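Local coordinates for macrophage migration inhibitory factor-like protein (PDB 3FWT), which belongs to the macrophage migration inhibitory factor family, small alpha/beta proteins that assemble as trimers in which neighbouring subunits extend one another's beta-sheets, at residues M21-T26 and R82-G87; V28-D33 and K107-P112; N39-Y44 and T61-K66; G45-E50 and P99-A104; I69-S74 and A113-V118. All coordinates share one frame; numbering follows the deposited sequence.

Interaction 1. Residues M21-T26 and R82-G87; sequences MPFLQT and RVESWG
F23 and E84 exchange two backbone hydrogen bonds, F23 N to E84 O and E84 N to F23 O, both 2.9 Å. Q25 and R82 repeat the exchange two residues along, with Q25 N 3.0 Å from R82 O and R82 N 2.9 Å from Q25 O. Strands 22-26 and 82-85 are therefore antiparallel sheet neighbours. In the non-hydrogen-bonded pair between, L24 CG lies 4.2 Å from V83 CG1; branched aliphatic side chains suit this face, which the helices cover. The face with F23, Q25, R82 and E84 is buried too, but partly polar. R82 leaves its strand with CG anti to the backbone N (chi1 -173°) and bends at chi3, so that NH1 meets Q25 OE1 at 2.6 Å, in the guanidinium plane and with the amide plane at 86° to it. Glutamine serves well here, since its NE2 is left to donate to S64 OG. R82 NH2 lies 3.7 Å from CE2, at the edge of the F23 ring. Away from this close-knit centre the contact thins out: beyond P22 and S85 the chains diverge, and the partly exposed W86 turns its ring toward F133. Tyrosines Y80 and Y121 of the second subunit bind E84 OE2. Within the chain, strand 60-64 flanks 22-26, strand 116-128 flanks 82-85, and helix 34-52 packs on L24.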
# COMPACT_ATOMS: atom_id res chain seq x y z
N MET A 21 7.86 14.61 4.87
CA MET A 21 8.33 13.37 4.26
C MET A 21 7.34 12.71 3.29
O MET A 21 7.04 11.54 3.45
CB MET A 21 8.60 12.29 5.31
CG MET A 21 9.99 12.20 5.82
SD MET A 21 10.03 10.82 7.02
CE MET A 21 11.75 10.96 7.54
N PRO A 22 6.81 13.45 2.33
CA PRO A 22 5.73 12.90 1.51
C PRO A 22 6.23 11.74 0.60
O PRO A 22 7.38 11.79 0.11
CB PRO A 22 5.24 14.12 0.73
CG PRO A 22 6.44 15.05 0.74
CD PRO A 22 7.00 14.89 2.08
N PHE A 23 5.42 10.67 0.54
CA PHE A 23 5.65 9.46 -0.32
C PHE A 23 4.39 9.28 -1.20
O PHE A 23 3.30 9.47 -0.71
CB PHE A 23 5.94 8.20 0.52
CG PHE A 23 5.91 6.88 -0.30
CD1 PHE A 23 6.98 6.50 -1.04
CD2 PHE A 23 4.79 6.06 -0.31
CE1 PHE A 23 7.01 5.30 -1.79
CE2 PHE A 23 4.77 4.87 -1.10
CZ PHE A 23 5.86 4.48 -1.78
N LEU A 24 4.55 9.06 -2.51
CA LEU A 24 3.43 8.73 -3.34
C LEU A 24 3.71 7.41 -4.03
O LEU A 24 4.77 7.26 -4.70
CB LEU A 24 3.20 9.79 -4.43
CG LEU A 24 2.66 11.17 -3.89
CD1 LEU A 24 3.91 11.94 -3.43
CD2 LEU A 24 1.91 11.87 -5.12
N GLN A 25 2.74 6.50 -3.88
CA GLN A 25 2.69 5.32 -4.74
C GLN A 25 1.60 5.39 -5.82
O GLN A 25 0.42 5.50 -5.53
CB GLN A 25 2.46 4.00 -3.92
CG GLN A 25 2.54 2.76 -4.88
CD GLN A 25 2.35 1.36 -4.25
OE1 GLN A 25 1.93 1.22 -3.11
NE2 GLN A 25 2.82 0.35 -4.96
N THR A 26 2.02 5.26 -7.07
CA THR A 26 1.13 5.36 -8.19
C THR A 26 1.04 3.93 -8.71
O THR A 26 2.04 3.39 -9.13
CB THR A 26 1.74 6.26 -9.30
OG1 THR A 26 1.80 7.63 -8.86
CG2 THR A 26 0.88 6.21 -10.57
N ARG A 82 -1.58 6.52 -3.72
CA ARG A 82 -1.64 6.57 -2.27
C ARG A 82 -0.61 7.63 -1.82
O ARG A 82 0.57 7.52 -2.15
CB ARG A 82 -1.27 5.22 -1.65
CG ARG A 82 -1.49 5.18 -0.11
CD ARG A 82 -1.29 3.80 0.46
NE ARG A 82 0.14 3.44 0.59
CZ ARG A 82 0.84 2.67 -0.28
NH1 ARG A 82 0.24 2.13 -1.33
NH2 ARG A 82 2.13 2.41 -0.08
N VAL A 83 -1.06 8.67 -1.10
CA VAL A 83 -0.17 9.74 -0.69
C VAL A 83 -0.00 9.56 0.81
O VAL A 83 -1.00 9.49 1.54
CB VAL A 83 -0.78 11.12 -0.92
CG1 VAL A 83 0.26 12.30 -0.61
CG2 VAL A 83 -1.35 11.22 -2.37
N GLU A 84 1.24 9.55 1.27
CA GLU A 84 1.54 9.34 2.67
C GLU A 84 2.48 10.43 3.16
O GLU A 84 3.26 10.99 2.40
CB GLU A 84 2.24 8.00 2.86
CG GLU A 84 1.30 6.86 2.42
CD GLU A 84 2.00 5.53 2.47
OE1 GLU A 84 1.65 4.64 1.67
OE2 GLU A 84 2.92 5.39 3.28
N SER A 85 2.41 10.74 4.45
CA SER A 85 3.34 11.75 4.93
C SER A 85 3.29 11.72 6.46
O SER A 85 2.38 11.16 7.03
CB SER A 85 2.98 13.13 4.36
OG SER A 85 1.67 13.47 4.73
N TRP A 86 4.32 12.25 7.10
CA TRP A 86 4.34 12.41 8.55
C TRP A 86 3.39 13.48 9.01
O TRP A 86 3.25 14.53 8.37
CB TRP A 86 5.76 12.77 9.03
CG TRP A 86 5.86 12.92 10.54
CD1 TRP A 86 6.10 11.93 11.46
CD2 TRP A 86 5.70 14.15 11.30
NE1 TRP A 86 6.11 12.46 12.72
CE2 TRP A 86 5.86 13.81 12.66
CE3 TRP A 86 5.42 15.48 10.95
CZ2 TRP A 86 5.78 14.76 13.69
CZ3 TRP A 86 5.32 16.45 11.98
CH2 TRP A 86 5.50 16.07 13.33
N GLY A 87 2.70 13.20 10.12
CA GLY A 87 1.87 14.20 10.80
C GLY A 87 0.41 14.04 10.49
O GLY A 87 -0.14 12.91 10.52

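Interaction 2. Residues V28-D33 and K107-P112; sequences VSVSLD and KECGIP
V30 uses both of its methyl branches on the opposing segment: CG1 comes within 4.1 Å of I111 CD1, and CG2 within 4.1 Å of C109 CB. With chi1 at -48°, CG1 lies beside the backbone N and CG2 between that N and the carbonyl carbon, so the two branches splay over two different partners; a beta-branched residue fits such a forked place. I111 is extended beyond CG1 (chi2 170°), and its terminal CD1 also reaches V28, whose CB is 4.3 Å away. The closest approach is at the other side of V30, where L32 CD2 meets C109 SG at 3.6 Å. L32 reaches there with the end of its side chain, and the thiol, small and weakly polar, takes the methyl without demanding a polar partner from it. The contact is thus wholly apolar.

Backbone and polar bonds in the next shell set the course of the two segments that carry these side chains. V30 bonds through its backbone to K66, L32 N donates to the carboxylate of D65, and I111 O accepts from T106 OG1, while P77 packs against both V30 and I111. Farther out, D33 is the N-cap of helix 34-52, with OD1 bound to K36 N. Across the contact, helix 92-109 stops and G110 turns the chain at positive phi, a conformation glycine adopts readily. The arrangement is a meeting of two connections in the MIF fold: the strand-to-helix loop of one beta-alpha-beta unit against the helix-to-strand loop of the other.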
# COMPACT_ATOMS: atom_id res chain seq x y z
N VAL A 28 -0.89 1.88 -11.69
CA VAL A 28 -1.56 2.05 -12.98
C VAL A 28 -1.61 0.76 -13.77
O VAL A 28 -0.72 -0.08 -13.67
CB VAL A 28 -0.97 3.21 -13.79
CG1 VAL A 28 -1.01 4.47 -12.94
CG2 VAL A 28 0.52 3.04 -14.25
N SER A 29 -2.72 0.57 -14.51
CA SER A 29 -2.86 -0.63 -15.35
C SER A 29 -2.16 -0.52 -16.70
O SER A 29 -1.91 -1.54 -17.33
CB SER A 29 -4.31 -0.97 -15.56
OG SER A 29 -5.00 0.19 -15.99
N VAL A 30 -1.79 0.69 -17.11
CA VAL A 30 -0.97 0.91 -18.30
C VAL A 30 0.54 0.72 -18.06
O VAL A 30 1.00 0.64 -16.93
CB VAL A 30 -1.13 2.36 -18.83
CG1 VAL A 30 -2.56 2.76 -18.91
CG2 VAL A 30 -0.42 3.37 -17.88
N SER A 31 1.32 0.66 -19.13
CA SER A 31 2.75 0.53 -19.02
C SER A 31 3.34 1.93 -18.98
O SER A 31 2.83 2.82 -19.66
CB SER A 31 3.25 -0.26 -20.24
OG SER A 31 4.65 -0.27 -20.33
N LEU A 32 4.36 2.18 -18.18
CA LEU A 32 4.92 3.53 -18.11
C LEU A 32 6.33 3.35 -18.63
O LEU A 32 6.88 2.25 -18.54
CB LEU A 32 4.98 4.02 -16.67
CG LEU A 32 3.67 4.25 -16.00
CD1 LEU A 32 3.96 4.57 -14.47
CD2 LEU A 32 3.00 5.35 -16.69
N ASP A 33 6.92 4.37 -19.21
CA ASP A 33 8.34 4.24 -19.54
C ASP A 33 9.12 5.19 -18.69
O ASP A 33 8.57 5.88 -17.83
CB ASP A 33 8.63 4.50 -21.02
CG ASP A 33 8.12 5.89 -21.49
OD1 ASP A 33 7.92 6.81 -20.63
OD2 ASP A 33 7.91 6.02 -22.71
N LYS A 107 -2.49 13.48 -18.31
CA LYS A 107 -1.51 13.90 -19.32
C LYS A 107 -0.48 12.83 -19.63
O LYS A 107 -0.16 12.58 -20.80
CB LYS A 107 -0.80 15.16 -18.85
CG LYS A 107 0.22 15.82 -19.89
CD LYS A 107 0.87 17.03 -19.21
CE LYS A 107 1.36 18.05 -20.25
NZ LYS A 107 0.82 19.40 -19.88
N GLU A 108 0.08 12.19 -18.62
CA GLU A 108 1.18 11.31 -18.96
C GLU A 108 0.64 9.97 -19.40
O GLU A 108 1.29 9.26 -20.17
CB GLU A 108 2.11 11.07 -17.78
CG GLU A 108 2.92 12.31 -17.33
CD GLU A 108 3.64 13.05 -18.45
OE1 GLU A 108 4.33 12.41 -19.28
OE2 GLU A 108 3.45 14.31 -18.49
N CYS A 109 -0.55 9.60 -18.90
CA CYS A 109 -1.02 8.20 -19.13
C CYS A 109 -2.30 8.03 -19.91
O CYS A 109 -2.69 6.87 -20.20
CB CYS A 109 -1.21 7.43 -17.80
SG CYS A 109 0.15 7.48 -16.62
N GLY A 110 -2.99 9.12 -20.21
CA GLY A 110 -4.24 9.04 -21.00
C GLY A 110 -5.42 8.50 -20.17
O GLY A 110 -6.46 8.16 -20.71
N ILE A 111 -5.25 8.35 -18.86
CA ILE A 111 -6.29 7.84 -18.00
C ILE A 111 -7.21 9.00 -17.65
O ILE A 111 -6.76 9.95 -17.11
CB ILE A 111 -5.67 7.20 -16.73
CG1 ILE A 111 -4.82 5.99 -17.15
CG2 ILE A 111 -6.75 6.78 -15.70
CD1 ILE A 111 -3.91 5.38 -15.99
N PRO A 112 -8.53 8.88 -17.91
CA PRO A 112 -9.48 10.01 -17.68
C PRO A 112 -9.65 10.18 -16.18
O PRO A 112 -9.51 9.19 -15.44
CB PRO A 112 -10.79 9.57 -18.39
CG PRO A 112 -10.59 8.09 -18.85
CD PRO A 112 -9.22 7.61 -18.28

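Interaction 3. Residues N39-Y44 and T61-K66; sequences NLSAAY and TAFSDK
The hydroxyl of Y44 hydrogen-bonds OG1 of T26 on the neighbouring strand 22-28, and this polar tie holds a ring whose CD2 and CE2 atoms meet T61 and F63. T61 OG1 lies at the ring's edge, in its plane, 3.6 Å from Y44 CD2. S41 and T61 also meet, but they are modelled too close together for the detail to be trusted, so the placing of the T61 side chain is less certain. Within the helix, the carbonyl oxygen of L40 sits over one face of the same Y44 ring. Y44 and F63 slide past each other in opposite directions, with Y44 CE2 and F63 CE2 4.0 Å apart. F63 has CG anti to its carbonyl carbon (chi1 -59°), which sends the ring from the strand up to the helix; there its CE2 touches L40 CB at 3.6 Å and L40 CD1 at 3.8 Å. A long flat phenylalanine is apt for this span, because the axes of helix 39-44 and strand 61-64 stay 9.4 Å apart. The two segments belong to the beta-alpha-beta unit made by strand 22-28, helix 34-52 and strand 60-64, and T61 and A62 pair with a strand of the second subunit, carrying the sheet across the interface. Chemically, aromatic and aliphatic burial seats the helix on the strand, while the Y44 hydroxyl's bond to T26 fixes where the ring can lie.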
# COMPACT_ATOMS: atom_id res chain seq x y z
N ASN A 39 8.48 12.45 -15.78
CA ASN A 39 7.53 13.55 -15.84
C ASN A 39 6.56 13.53 -14.68
O ASN A 39 6.27 14.57 -14.05
CB ASN A 39 6.77 13.50 -17.18
CG ASN A 39 7.67 13.72 -18.40
OD1 ASN A 39 8.71 14.36 -18.28
ND2 ASN A 39 7.26 13.24 -19.57
N LEU A 40 6.04 12.35 -14.35
CA LEU A 40 5.23 12.23 -13.16
C LEU A 40 5.96 12.64 -11.87
O LEU A 40 5.40 13.36 -11.06
CB LEU A 40 4.61 10.81 -13.03
CG LEU A 40 3.50 10.54 -14.04
CD1 LEU A 40 3.06 9.04 -13.94
CD2 LEU A 40 2.32 11.47 -13.75
N SER A 41 7.17 12.11 -11.63
CA SER A 41 7.96 12.51 -10.44
C SER A 41 8.15 14.06 -10.36
O SER A 41 7.94 14.70 -9.30
CB SER A 41 9.32 11.76 -10.45
OG SER A 41 8.98 10.39 -10.12
N ALA A 42 8.47 14.65 -11.50
CA ALA A 42 8.57 16.16 -11.59
C ALA A 42 7.30 16.82 -11.18
O ALA A 42 7.32 17.74 -10.38
CB ALA A 42 8.89 16.58 -13.01
N ALA A 43 6.16 16.37 -11.73
CA ALA A 43 4.86 16.96 -11.38
C ALA A 43 4.46 16.80 -9.95
O ALA A 43 4.14 17.81 -9.29
CB ALA A 43 3.73 16.48 -12.38
N TYR A 44 4.50 15.55 -9.41
CA TYR A 44 4.30 15.32 -8.01
C TYR A 44 5.16 16.22 -7.11
O TYR A 44 4.71 16.60 -6.06
CB TYR A 44 4.63 13.86 -7.68
CG TYR A 44 3.65 12.86 -8.37
CD1 TYR A 44 2.44 13.27 -8.90
CD2 TYR A 44 3.94 11.50 -8.37
CE1 TYR A 44 1.54 12.33 -9.51
CE2 TYR A 44 3.13 10.59 -8.91
CZ TYR A 44 1.92 10.97 -9.51
OH TYR A 44 1.10 9.96 -10.03
N THR A 61 8.79 8.82 -4.77
CA THR A 61 7.74 8.56 -5.72
C THR A 61 7.96 7.18 -6.32
O THR A 61 8.99 6.97 -6.92
CB THR A 61 7.84 9.84 -6.64
OG1 THR A 61 6.83 10.85 -6.36
CG2 THR A 61 8.51 9.74 -7.92
N ALA A 62 7.05 6.22 -6.03
CA ALA A 62 7.15 4.82 -6.50
C ALA A 62 6.09 4.56 -7.58
O ALA A 62 5.03 5.07 -7.44
CB ALA A 62 6.94 3.76 -5.33
N PHE A 63 6.42 3.81 -8.65
CA PHE A 63 5.53 3.56 -9.79
C PHE A 63 5.35 2.07 -9.99
O PHE A 63 6.32 1.38 -10.42
CB PHE A 63 6.03 4.22 -11.09
CG PHE A 63 6.17 5.72 -10.95
CD1 PHE A 63 7.36 6.27 -10.52
CD2 PHE A 63 5.05 6.52 -11.14
CE1 PHE A 63 7.47 7.63 -10.32
CE2 PHE A 63 5.12 7.88 -11.01
CZ PHE A 63 6.36 8.46 -10.57
N SER A 64 4.15 1.60 -9.68
CA SER A 64 3.81 0.22 -10.01
C SER A 64 2.94 0.21 -11.26
O SER A 64 1.73 0.29 -11.14
CB SER A 64 3.04 -0.38 -8.85
OG SER A 64 3.82 -0.20 -7.64
N ASP A 65 3.54 -0.01 -12.43
CA ASP A 65 2.77 -0.00 -13.70
C ASP A 65 2.31 -1.41 -14.08
O ASP A 65 2.56 -2.36 -13.32
CB ASP A 65 3.58 0.69 -14.84
CG ASP A 65 4.72 -0.17 -15.40
OD1 ASP A 65 5.11 -1.14 -14.71
OD2 ASP A 65 5.21 0.16 -16.51
N LYS A 66 1.57 -1.54 -15.18
CA LYS A 66 1.10 -2.84 -15.61
C LYS A 66 0.35 -3.59 -14.51
O LYS A 66 0.40 -4.82 -14.46
CB LYS A 66 2.30 -3.67 -16.10
CG LYS A 66 2.96 -3.05 -17.31
CD LYS A 66 3.85 -4.11 -17.90
CE LYS A 66 5.21 -4.03 -17.30
NZ LYS A 66 5.66 -2.75 -17.87

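Interaction 4. Residues G45-E50 and P99-A104; sequences GMICRE and PRIAAA
R100 and I47 bury most of the surface here, lying alongside each other and running in opposite directions. I47 CD1 rests 3.5 Å from R100 CB, at the root of the arginine, while I47 CG1 lies over one face of the guanidinium toward its rim, 3.7 Å from R100 NE. The same CD1 extends to the next residue of the partner helix, 4.2 Å from I101 CG1. An isoleucine suits this place because its chain is long enough to touch both the aliphatic stem and the flat head of the arginine. Segments 45-50 and 99-104 are nearly antiparallel (171°), with axes 10.2 Å apart; they come from the two helices that lie side by side on one face of the sheet in the MIF fold, and I101 turns inward to V118 and Y120 of that sheet. On the outer side R100 bends at chi3 (63°), which swings its head back over I47 to E50. NH1 and NH2 grip the single oxygen E50 OE1 end-on, each at 2.9 Å, in a salt bridge. NH1 comes on the anti side, close to the carboxylate plane, whereas NH2 comes from above it, the carboxylate and guanidinium planes being 39° apart. NH1 has a second acidic partner in E51, so two carboxylates probably share this positive charge. M46 CE sits at the guanidinium edge, 4.1 Å from R100 NH2.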
# COMPACT_ATOMS: atom_id res chain seq x y z
N GLY A 45 6.41 16.45 -7.49
CA GLY A 45 7.36 17.22 -6.65
C GLY A 45 6.85 18.64 -6.52
O GLY A 45 6.85 19.18 -5.46
N MET A 46 6.44 19.24 -7.63
CA MET A 46 5.88 20.57 -7.64
C MET A 46 4.62 20.64 -6.80
O MET A 46 4.45 21.54 -5.99
CB MET A 46 5.42 20.94 -9.04
CG MET A 46 6.36 21.75 -9.88
SD MET A 46 5.34 22.84 -10.97
CE MET A 46 4.35 21.64 -11.91
N ILE A 47 3.68 19.75 -7.08
CA ILE A 47 2.45 19.71 -6.34
C ILE A 47 2.70 19.61 -4.84
O ILE A 47 2.01 20.28 -4.07
CB ILE A 47 1.60 18.50 -6.80
CG1 ILE A 47 1.23 18.71 -8.30
CG2 ILE A 47 0.41 18.35 -5.88
CD1 ILE A 47 0.77 17.40 -9.11
N CYS A 48 3.63 18.75 -4.44
CA CYS A 48 3.98 18.64 -3.03
C CYS A 48 4.62 19.92 -2.48
O CYS A 48 4.21 20.41 -1.43
CB CYS A 48 4.90 17.46 -2.80
SG CYS A 48 3.96 15.91 -2.94
N ARG A 49 5.60 20.47 -3.20
CA ARG A 49 6.19 21.70 -2.73
C ARG A 49 5.21 22.84 -2.60
O ARG A 49 5.19 23.50 -1.56
CB ARG A 49 7.39 22.11 -3.57
CG ARG A 49 8.57 21.26 -3.14
CD ARG A 49 9.68 21.24 -4.14
NE ARG A 49 10.51 20.07 -3.90
CZ ARG A 49 10.72 19.11 -4.81
NH1 ARG A 49 10.19 19.20 -6.03
NH2 ARG A 49 11.50 18.09 -4.51
N GLU A 50 4.40 23.09 -3.64
CA GLU A 50 3.45 24.19 -3.60
C GLU A 50 2.25 23.97 -2.67
O GLU A 50 1.82 24.92 -1.96
CB GLU A 50 3.00 24.58 -5.02
CG GLU A 50 4.15 24.78 -5.98
CD GLU A 50 3.73 24.97 -7.46
OE1 GLU A 50 2.56 24.68 -7.80
OE2 GLU A 50 4.60 25.38 -8.29
N PRO A 99 -6.76 17.39 -7.77
CA PRO A 99 -6.96 17.72 -9.17
C PRO A 99 -5.63 17.83 -9.93
O PRO A 99 -5.59 17.53 -11.11
CB PRO A 99 -7.75 19.06 -9.13
CG PRO A 99 -7.89 19.43 -7.68
CD PRO A 99 -7.54 18.23 -6.85
N ARG A 100 -4.55 18.25 -9.25
CA ARG A 100 -3.23 18.31 -9.90
C ARG A 100 -2.65 16.92 -10.16
O ARG A 100 -2.19 16.67 -11.26
CB ARG A 100 -2.27 19.21 -9.13
CG ARG A 100 -2.90 20.64 -8.98
CD ARG A 100 -2.02 21.55 -8.21
NE ARG A 100 -0.78 21.74 -8.93
CZ ARG A 100 0.26 22.45 -8.49
NH1 ARG A 100 0.20 23.09 -7.33
NH2 ARG A 100 1.35 22.51 -9.22
N ILE A 101 -2.79 16.02 -9.16
CA ILE A 101 -2.29 14.67 -9.31
C ILE A 101 -3.01 13.99 -10.46
O ILE A 101 -2.35 13.43 -11.38
CB ILE A 101 -2.48 13.93 -7.99
CG1 ILE A 101 -1.43 14.47 -6.97
CG2 ILE A 101 -2.40 12.38 -8.11
CD1 ILE A 101 -1.78 13.95 -5.55
N ALA A 102 -4.34 14.08 -10.45
CA ALA A 102 -5.17 13.49 -11.48
C ALA A 102 -4.84 14.10 -12.85
O ALA A 102 -4.70 13.34 -13.80
CB ALA A 102 -6.65 13.63 -11.13
N ALA A 103 -4.69 15.45 -12.96
CA ALA A 103 -4.32 16.06 -14.24
C ALA A 103 -2.98 15.52 -14.77
O ALA A 103 -2.82 15.23 -15.95
CB ALA A 103 -4.24 17.64 -14.13
N ALA A 104 -2.00 15.42 -13.89
CA ALA A 104 -0.70 14.89 -14.28
C ALA A 104 -0.82 13.46 -14.78
O ALA A 104 -0.12 13.11 -15.75
CB ALA A 104 0.38 15.01 -13.05

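Interaction 5. Residues I69-S74 and A113-V118; sequences ISFQGS and AERIYV
A type I' beta turn from F71 to S74 gives R115 two carbonyl oxygens to bind, just before strand 116-128 begins. The turn is closed by F71 N to S74 O and S74 N to F71 O, and has positive phi at Q72 and G73; glycine takes that easily at the second place, and Q72 accepts it too. R115 bends at chi3 (66°) to bring its head there: NH1 donates to F71 O at 3.2 Å and NH2 to S74 O at 3.0 Å. Each oxygen is approached from above its carbonyl plane, on the face opposite the one its turn partner uses. NH2 is also bound by A76 O and NE by P77 O, so arginine, with its many donors, suits this cluster of carbonyls. S74 OG, hydrogen-bonded to A76 N, and F71 CD2 lie over opposite faces of the guanidinium. The F71 ring meets Y117 obliquely, F71 CE1 being 3.5 Å from Y117 OH, and its edge points F71 CE2 at E114 O, 3.3 Å away. That same E114 O accepts from W128 NE1 of the third subunit, whose sheet strands 69-70 and 116-128 extend. A water molecule links the two segments, donating to Q72 OE1 and accepting from R115 NH1, both at 2.8 Å.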
# COMPACT_ATOMS: atom_id res chain seq x y z
N ILE A 69 -6.34 -3.21 -12.94
CA ILE A 69 -7.25 -2.57 -12.03
C ILE A 69 -8.64 -2.72 -12.62
O ILE A 69 -8.88 -2.38 -13.78
CB ILE A 69 -6.97 -1.05 -11.84
CG1 ILE A 69 -5.61 -0.89 -11.05
CG2 ILE A 69 -8.17 -0.35 -11.02
CD1 ILE A 69 -5.05 0.56 -11.12
N SER A 70 -9.58 -3.12 -11.78
CA SER A 70 -10.95 -3.14 -12.28
C SER A 70 -11.77 -2.02 -11.67
O SER A 70 -11.65 -1.72 -10.48
CB SER A 70 -11.61 -4.51 -11.95
OG SER A 70 -12.81 -4.51 -12.69
N PHE A 71 -12.69 -1.43 -12.44
CA PHE A 71 -13.48 -0.31 -11.85
C PHE A 71 -14.71 -0.07 -12.71
O PHE A 71 -14.56 -0.02 -13.87
CB PHE A 71 -12.65 0.97 -11.81
CG PHE A 71 -13.31 2.12 -11.16
CD1 PHE A 71 -13.86 2.02 -9.87
CD2 PHE A 71 -13.35 3.36 -11.84
CE1 PHE A 71 -14.50 3.18 -9.25
CE2 PHE A 71 -13.95 4.47 -11.24
CZ PHE A 71 -14.51 4.38 -9.93
N GLN A 72 -15.87 0.07 -12.08
CA GLN A 72 -17.15 0.17 -12.80
C GLN A 72 -17.33 -0.94 -13.84
O GLN A 72 -17.75 -0.66 -14.95
CB GLN A 72 -17.21 1.54 -13.45
CG GLN A 72 -17.11 2.55 -12.31
CD GLN A 72 -17.46 3.95 -12.65
OE1 GLN A 72 -16.97 4.53 -13.64
NE2 GLN A 72 -18.28 4.54 -11.80
N GLY A 73 -16.92 -2.15 -13.51
CA GLY A 73 -17.08 -3.26 -14.49
C GLY A 73 -16.18 -3.22 -15.70
O GLY A 73 -16.42 -3.93 -16.68
N SER A 74 -15.14 -2.40 -15.67
CA SER A 74 -14.30 -2.29 -16.81
C SER A 74 -12.83 -2.45 -16.33
O SER A 74 -12.50 -1.94 -15.30
CB SER A 74 -14.43 -0.86 -17.35
OG SER A 74 -13.59 -0.76 -18.44
N ALA A 113 -9.91 11.38 -15.71
CA ALA A 113 -10.03 11.60 -14.29
C ALA A 113 -11.11 10.71 -13.66
O ALA A 113 -11.00 10.39 -12.48
CB ALA A 113 -10.33 13.16 -13.98
N GLU A 114 -12.17 10.34 -14.39
CA GLU A 114 -13.20 9.51 -13.76
C GLU A 114 -12.74 8.08 -13.42
O GLU A 114 -13.49 7.32 -12.77
CB GLU A 114 -14.53 9.46 -14.54
CG GLU A 114 -14.37 8.96 -16.03
CD GLU A 114 -13.92 10.08 -17.02
OE1 GLU A 114 -14.09 9.90 -18.26
OE2 GLU A 114 -13.41 11.15 -16.55
N ARG A 115 -11.53 7.73 -13.83
CA ARG A 115 -10.99 6.39 -13.39
C ARG A 115 -9.72 6.59 -12.60
O ARG A 115 -8.81 5.74 -12.64
CB ARG A 115 -10.70 5.56 -14.67
CG ARG A 115 -12.04 5.26 -15.48
CD ARG A 115 -11.74 4.43 -16.73
NE ARG A 115 -11.25 3.09 -16.38
CZ ARG A 115 -11.98 2.11 -15.84
NH1 ARG A 115 -13.26 2.26 -15.67
NH2 ARG A 115 -11.44 0.90 -15.55
N ILE A 116 -9.63 7.69 -11.85
CA ILE A 116 -8.42 7.93 -11.03
C ILE A 116 -8.85 8.06 -9.57
O ILE A 116 -9.73 8.90 -9.26
CB ILE A 116 -7.65 9.22 -11.44
CG1 ILE A 116 -7.06 9.09 -12.85
CG2 ILE A 116 -6.50 9.49 -10.44
CD1 ILE A 116 -6.53 10.50 -13.42
N TYR A 117 -8.33 7.23 -8.67
CA TYR A 117 -8.60 7.37 -7.22
C TYR A 117 -7.35 7.91 -6.54
O TYR A 117 -6.20 7.48 -6.85
CB TYR A 117 -8.99 6.03 -6.60
CG TYR A 117 -10.46 5.72 -6.50
CD1 TYR A 117 -11.39 6.45 -7.21
CD2 TYR A 117 -10.89 4.64 -5.74
CE1 TYR A 117 -12.71 6.18 -7.10
CE2 TYR A 117 -12.21 4.34 -5.60
CZ TYR A 117 -13.11 5.11 -6.30
OH TYR A 117 -14.41 4.84 -6.16
N VAL A 118 -7.50 8.90 -5.66
CA VAL A 118 -6.34 9.37 -4.85
C VAL A 118 -6.74 9.29 -3.36
O VAL A 118 -7.82 9.80 -2.99
CB VAL A 118 -5.89 10.78 -5.21
CG1 VAL A 118 -4.51 11.17 -4.50
CG2 VAL A 118 -5.73 10.89 -6.73
O HOH W 1 -15.40 4.06 -15.95

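How the interactions relate
From the N terminus, interaction 1 opens on strand 22-28 and closes at strand 79-85; interaction 2 opens where strand 22-28 runs into its loop and closes only at the end of helix 92-109, so the two cross. Interaction 3 closes early, seating helix 34-52 on strand 60-64, and is nested inside the loops of both. Interaction 4 starts farther along the same helix and ends on helix 92-109; it crosses interactions 1 and 3 but is nested within interaction 2. Interaction 5, opening after interaction 3 has closed, crosses 1, 2 and 4 and joins the 69-74 turn to strand 116-128. The crossings weave the two helices, the central strands and the loops at the sheet's end into one layered subunit.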